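Local coordinates for protein Myo-inositol phosphohydrolase (Mitsuokella multacida, PDB 4WU3) that probably removes phosphate groups from inositol hexakisphosphate and related inositol phosphates, as a phytase of the protein tyrosine phosphatase-like family, at residues P113-H126 against V199-D213. The protein carries 2 engineered substitutions. Sequence-based numbering, arbitrary orientation.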
# COMPACT_ATOMS: atom_id res chain seq x y z
N PRO A 113 -22.94 24.22 -22.21
CA PRO A 113 -21.97 24.39 -21.14
C PRO A 113 -22.61 24.51 -19.76
O PRO A 113 -22.08 23.98 -18.78
CB PRO A 113 -21.26 25.68 -21.52
CG PRO A 113 -21.33 25.71 -23.01
CD PRO A 113 -22.61 25.03 -23.39
N SER A 114 -23.75 25.19 -19.67
CA SER A 114 -24.42 25.38 -18.37
C SER A 114 -24.82 24.06 -17.70
O SER A 114 -25.04 24.02 -16.49
CB SER A 114 -25.64 26.30 -18.52
OG SER A 114 -26.58 25.77 -19.46
N GLN A 115 -24.89 22.99 -18.47
CA GLN A 115 -25.20 21.67 -17.92
C GLN A 115 -23.98 20.76 -17.74
O GLN A 115 -24.12 19.60 -17.37
CB GLN A 115 -26.24 20.99 -18.81
CG GLN A 115 -27.64 21.45 -18.48
CD GLN A 115 -27.84 22.92 -18.75
OE1 GLN A 115 -28.13 23.70 -17.85
NE2 GLN A 115 -27.70 23.29 -19.99
N PHE A 116 -22.79 21.30 -17.96
CA PHE A 116 -21.58 20.50 -17.99
C PHE A 116 -20.78 20.72 -16.71
O PHE A 116 -20.52 21.86 -16.33
CB PHE A 116 -20.76 20.87 -19.23
CG PHE A 116 -19.51 20.06 -19.41
CD1 PHE A 116 -19.53 18.88 -20.10
CD2 PHE A 116 -18.31 20.51 -18.91
CE1 PHE A 116 -18.37 18.13 -20.27
CE2 PHE A 116 -17.15 19.78 -19.08
CZ PHE A 116 -17.19 18.58 -19.76
N TYR A 117 -20.41 19.63 -16.05
CA TYR A 117 -19.62 19.69 -14.82
C TYR A 117 -18.27 19.01 -15.01
O TYR A 117 -18.20 17.82 -15.27
CB TYR A 117 -20.36 19.05 -13.64
CG TYR A 117 -21.59 19.83 -13.24
CD1 TYR A 117 -22.75 19.75 -13.99
CD2 TYR A 117 -21.59 20.68 -12.13
CE1 TYR A 117 -23.88 20.48 -13.65
CE2 TYR A 117 -22.72 21.41 -11.78
CZ TYR A 117 -23.86 21.30 -12.54
OH TYR A 117 -25.01 22.01 -12.23
N ASP A 118 -17.20 19.79 -14.91
CA ASP A 118 -15.86 19.28 -14.93
C ASP A 118 -15.55 18.79 -13.53
O ASP A 118 -15.50 19.58 -12.58
CB ASP A 118 -14.89 20.39 -15.33
CG ASP A 118 -13.43 19.99 -15.20
OD1 ASP A 118 -13.12 18.78 -15.33
OD2 ASP A 118 -12.59 20.89 -14.98
N VAL A 119 -15.38 17.48 -13.40
CA VAL A 119 -14.97 16.89 -12.14
C VAL A 119 -13.49 16.59 -12.21
O VAL A 119 -13.06 15.60 -12.82
CB VAL A 119 -15.75 15.61 -11.81
CG1 VAL A 119 -15.32 15.04 -10.48
CG2 VAL A 119 -17.25 15.89 -11.80
N ASP A 120 -12.72 17.47 -11.57
CA ASP A 120 -11.27 17.48 -11.59
C ASP A 120 -10.73 16.70 -10.41
O ASP A 120 -10.76 17.18 -9.28
CB ASP A 120 -10.80 18.93 -11.51
CG ASP A 120 -9.30 19.07 -11.50
OD1 ASP A 120 -8.62 18.04 -11.59
OD2 ASP A 120 -8.82 20.23 -11.41
N LEU A 121 -10.21 15.50 -10.67
CA LEU A 121 -9.83 14.59 -9.59
C LEU A 121 -8.38 14.76 -9.15
O LEU A 121 -7.85 13.95 -8.40
CB LEU A 121 -10.09 13.14 -10.01
CG LEU A 121 -11.51 12.82 -10.46
CD1 LEU A 121 -11.59 11.46 -11.14
CD2 LEU A 121 -12.48 12.91 -9.28
N ARG A 122 -7.72 15.81 -9.61
CA ARG A 122 -6.27 15.88 -9.46
C ARG A 122 -5.84 16.58 -8.20
O ARG A 122 -6.13 17.77 -8.01
CB ARG A 122 -5.64 16.58 -10.66
CG ARG A 122 -5.89 15.93 -12.01
CD ARG A 122 -5.27 16.76 -13.12
NE ARG A 122 -3.81 16.65 -13.15
CZ ARG A 122 -3.04 17.40 -13.93
NH1 ARG A 122 -3.59 18.32 -14.71
NH2 ARG A 122 -1.72 17.25 -13.92
N GLY A 123 -5.13 15.86 -7.34
CA GLY A 123 -4.56 16.43 -6.13
C GLY A 123 -3.26 17.18 -6.39
O GLY A 123 -2.94 18.11 -5.67
N GLU A 124 -2.54 16.77 -7.42
CA GLU A 124 -1.35 17.50 -7.88
C GLU A 124 -1.70 18.94 -8.33
O GLU A 124 -2.76 19.18 -8.89
CB GLU A 124 -0.63 16.72 -9.00
CG GLU A 124 -1.41 16.46 -10.30
CD GLU A 124 -2.27 15.19 -10.27
OE1 GLU A 124 -2.51 14.62 -9.16
OE2 GLU A 124 -2.71 14.75 -11.36
N SER A 125 -0.82 19.90 -8.06
CA SER A 125 -1.05 21.28 -8.47
C SER A 125 -0.93 21.45 -9.98
O SER A 125 0.04 21.02 -10.60
CB SER A 125 -0.08 22.23 -7.78
OG SER A 125 -0.24 22.19 -6.38
N HIS A 126 -1.93 22.09 -10.57
CA HIS A 126 -1.97 22.26 -12.01
C HIS A 126 -2.71 23.53 -12.38
O HIS A 126 -3.38 24.15 -11.56
CB HIS A 126 -2.67 21.06 -12.68
CG HIS A 126 -4.07 20.85 -12.22
ND1 HIS A 126 -4.37 20.22 -11.02
CD2 HIS A 126 -5.25 21.18 -12.78
CE1 HIS A 126 -5.69 20.17 -10.88
NE2 HIS A 126 -6.24 20.74 -11.94
N VAL A 199 -12.41 26.82 -16.91
CA VAL A 199 -13.65 26.11 -17.18
C VAL A 199 -14.85 27.04 -17.07
O VAL A 199 -15.78 27.00 -17.88
CB VAL A 199 -13.82 24.89 -16.25
CG1 VAL A 199 -15.24 24.35 -16.31
CG2 VAL A 199 -12.85 23.79 -16.64
N LYS A 200 -14.85 27.89 -16.05
CA LYS A 200 -15.95 28.82 -15.87
C LYS A 200 -15.99 29.90 -16.96
O LYS A 200 -17.07 30.38 -17.31
CB LYS A 200 -15.85 29.46 -14.50
CG LYS A 200 -16.18 28.48 -13.39
CD LYS A 200 -16.39 29.22 -12.09
CE LYS A 200 -16.92 28.27 -11.04
NZ LYS A 200 -17.04 28.95 -9.72
N GLN A 201 -14.84 30.26 -17.51
CA GLN A 201 -14.81 31.22 -18.61
C GLN A 201 -15.42 30.63 -19.87
O GLN A 201 -15.80 31.36 -20.78
CB GLN A 201 -13.38 31.69 -18.89
CG GLN A 201 -12.96 32.79 -17.93
CD GLN A 201 -11.48 33.06 -17.95
OE1 GLN A 201 -10.80 32.82 -18.94
NE2 GLN A 201 -10.97 33.56 -16.83
N HIS A 202 -15.53 29.31 -19.91
CA HIS A 202 -16.22 28.65 -21.00
C HIS A 202 -17.69 28.43 -20.68
O HIS A 202 -18.41 27.81 -21.46
CB HIS A 202 -15.52 27.35 -21.36
CG HIS A 202 -14.32 27.55 -22.22
ND1 HIS A 202 -13.11 27.99 -21.72
CD2 HIS A 202 -14.15 27.43 -23.56
CE1 HIS A 202 -12.24 28.10 -22.70
NE2 HIS A 202 -12.85 27.77 -23.83
N GLY A 203 -18.13 28.95 -19.54
CA GLY A 203 -19.53 28.87 -19.15
C GLY A 203 -19.91 27.55 -18.51
O GLY A 203 -21.09 27.26 -18.32
N ALA A 204 -18.92 26.74 -18.18
CA ALA A 204 -19.19 25.42 -17.61
C ALA A 204 -19.05 25.44 -16.10
O ALA A 204 -18.66 26.43 -15.51
CB ALA A 204 -18.27 24.38 -18.23
N ASN A 205 -19.38 24.31 -15.48
CA ASN A 205 -19.27 24.16 -14.04
C ASN A 205 -18.06 23.33 -13.64
O ASN A 205 -17.52 22.58 -14.44
CB ASN A 205 -20.53 23.50 -13.52
CG ASN A 205 -21.77 24.26 -13.91
OD1 ASN A 205 -22.10 25.26 -13.27
ND2 ASN A 205 -22.46 23.80 -14.95
N TYR A 206 -17.65 23.46 -12.37
CA TYR A 206 -16.40 22.90 -11.89
C TYR A 206 -16.56 22.29 -10.51
O TYR A 206 -17.21 22.87 -9.64
CB TYR A 206 -15.34 24.00 -11.83
CG TYR A 206 -13.97 23.53 -11.39
CD1 TYR A 206 -13.16 22.81 -12.25
CD2 TYR A 206 -13.46 23.84 -10.12
CE1 TYR A 206 -11.91 22.38 -11.87
CE2 TYR A 206 -12.19 23.42 -9.74
CZ TYR A 206 -11.43 22.69 -10.62
OH TYR A 206 -10.18 22.26 -10.29
N PHE A 207 -15.94 21.14 -10.30
CA PHE A 207 -15.89 20.51 -8.99
C PHE A 207 -14.53 19.82 -8.81
O PHE A 207 -14.07 19.11 -9.70
CB PHE A 207 -17.02 19.51 -8.83
CG PHE A 207 -17.07 18.86 -7.48
CD1 PHE A 207 -17.54 19.57 -6.38
CD2 PHE A 207 -16.64 17.56 -7.30
CE1 PHE A 207 -17.59 18.99 -5.13
CE2 PHE A 207 -16.68 16.97 -6.04
CZ PHE A 207 -17.16 17.69 -4.96
N ARG A 208 -13.90 20.05 -7.67
CA ARG A 208 -12.56 19.55 -7.41
C ARG A 208 -12.55 18.56 -6.26
O ARG A 208 -13.16 18.80 -5.22
CB ARG A 208 -11.62 20.71 -7.07
CG ARG A 208 -10.19 20.30 -6.73
CD ARG A 208 -9.40 19.93 -7.97
NE ARG A 208 -7.95 19.86 -7.72
CZ ARG A 208 -7.12 20.90 -7.77
NH1 ARG A 208 -7.57 22.10 -8.06
NH2 ARG A 208 -5.82 20.73 -7.55
N LEU A 209 -11.87 17.45 -6.47
CA LEU A 209 -11.42 16.57 -5.41
C LEU A 209 -9.94 16.46 -5.53
O LEU A 209 -9.44 16.15 -6.61
CB LEU A 209 -12.00 15.17 -5.59
CG LEU A 209 -13.49 15.07 -5.38
CD1 LEU A 209 -13.91 13.62 -5.57
CD2 LEU A 209 -13.84 15.58 -4.00
N THR A 210 -9.21 16.67 -4.44
CA THR A 210 -7.76 16.65 -4.49
C THR A 210 -7.18 15.25 -4.24
O THR A 210 -6.60 14.99 -3.18
CB THR A 210 -7.18 17.67 -3.50
OG1 THR A 210 -7.80 17.50 -2.22
CG2 THR A 210 -7.47 19.08 -4.00
N LEU A 211 -7.31 14.36 -5.21
CA LEU A 211 -6.92 12.95 -5.05
C LEU A 211 -5.48 12.69 -5.47
O LEU A 211 -5.06 13.13 -6.54
CB LEU A 211 -7.82 12.03 -5.87
CG LEU A 211 -9.31 12.16 -5.63
CD1 LEU A 211 -10.07 11.08 -6.38
CD2 LEU A 211 -9.60 12.10 -4.14
N GLN A 212 -4.76 11.97 -4.63
CA GLN A 212 -3.39 11.60 -4.93
C GLN A 212 -3.38 10.60 -6.07
O GLN A 212 -4.17 9.65 -6.09
CB GLN A 212 -2.71 10.95 -3.70
CG GLN A 212 -2.69 11.81 -2.45
CD GLN A 212 -1.73 12.97 -2.55
OE1 GLN A 212 -0.55 12.78 -2.84
NE2 GLN A 212 -2.22 14.18 -2.29
N ASP A 213 -2.46 10.80 -7.01
CA ASP A 213 -2.27 9.87 -8.10
C ASP A 213 -1.93 8.50 -7.51
O ASP A 213 -1.24 8.40 -6.50
CB ASP A 213 -1.15 10.36 -9.01
CG ASP A 213 -1.16 9.73 -10.38
OD1 ASP A 213 -1.90 8.74 -10.61
OD2 ASP A 213 -0.42 10.23 -11.24
O HOH W 1 -1.23 13.44 -7.10
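One buried carboxylate oxygen, Asp120 OD2, takes two bonds: Tyr206 OH donates to it at 2.7 Å from the anti side, and His126 NE2 donates to the syn lone pair of OD2 at 2.7 Å. The guanidinium of Arg208 lies nearly parallel to this carboxylate, planes 17° apart, with OD2 over its face and no N-H aimed at it, a long charge pairing only. Its N-H groups turn elsewhere: the bend at chi2 (76°) brings Arg208 NE round to Arg122 O at 2.8 Å, while NH1 forms a salt bridge with Glu156 of helix 149-161. His126 CE1 also sits over the face of the guanidinium. With an alanine at Asp120, Tyr206 OH and His126 NE2 are likely to lose their shared acceptor, and Arg208 its facing charge.

Beneath these side chains, strands 116-122 and 205-211 run parallel, with Asp118 N, Phe207 N, Asp120 N and Leu209 N bonding alternately across. They are neighbours in the mixed central sheet of the PTP-like phytase domain: 205-211 is an edge strand, and 116-122 lies between it and 237-241. At the start, Asn205 ND2 reaches both Ser114 O (3.0 Å) and Phe116 O (3.1 Å), and its amide stacks on the Tyr117 ring, planes 17° apart, with Asn205 CB 3.7 Å from the Tyr117 ring centroid in a CH-pi contact. Near the C-terminal ends, Gly123 N bonds to Leu211 O at 2.8 Å, and a water links Glu124 OE1 to Asp213 N. Arg208 probably helps stabilise a negative charge on Asp120 while also serving Glu156, and the two hydrogen bonds to OD2 hold the carboxylate.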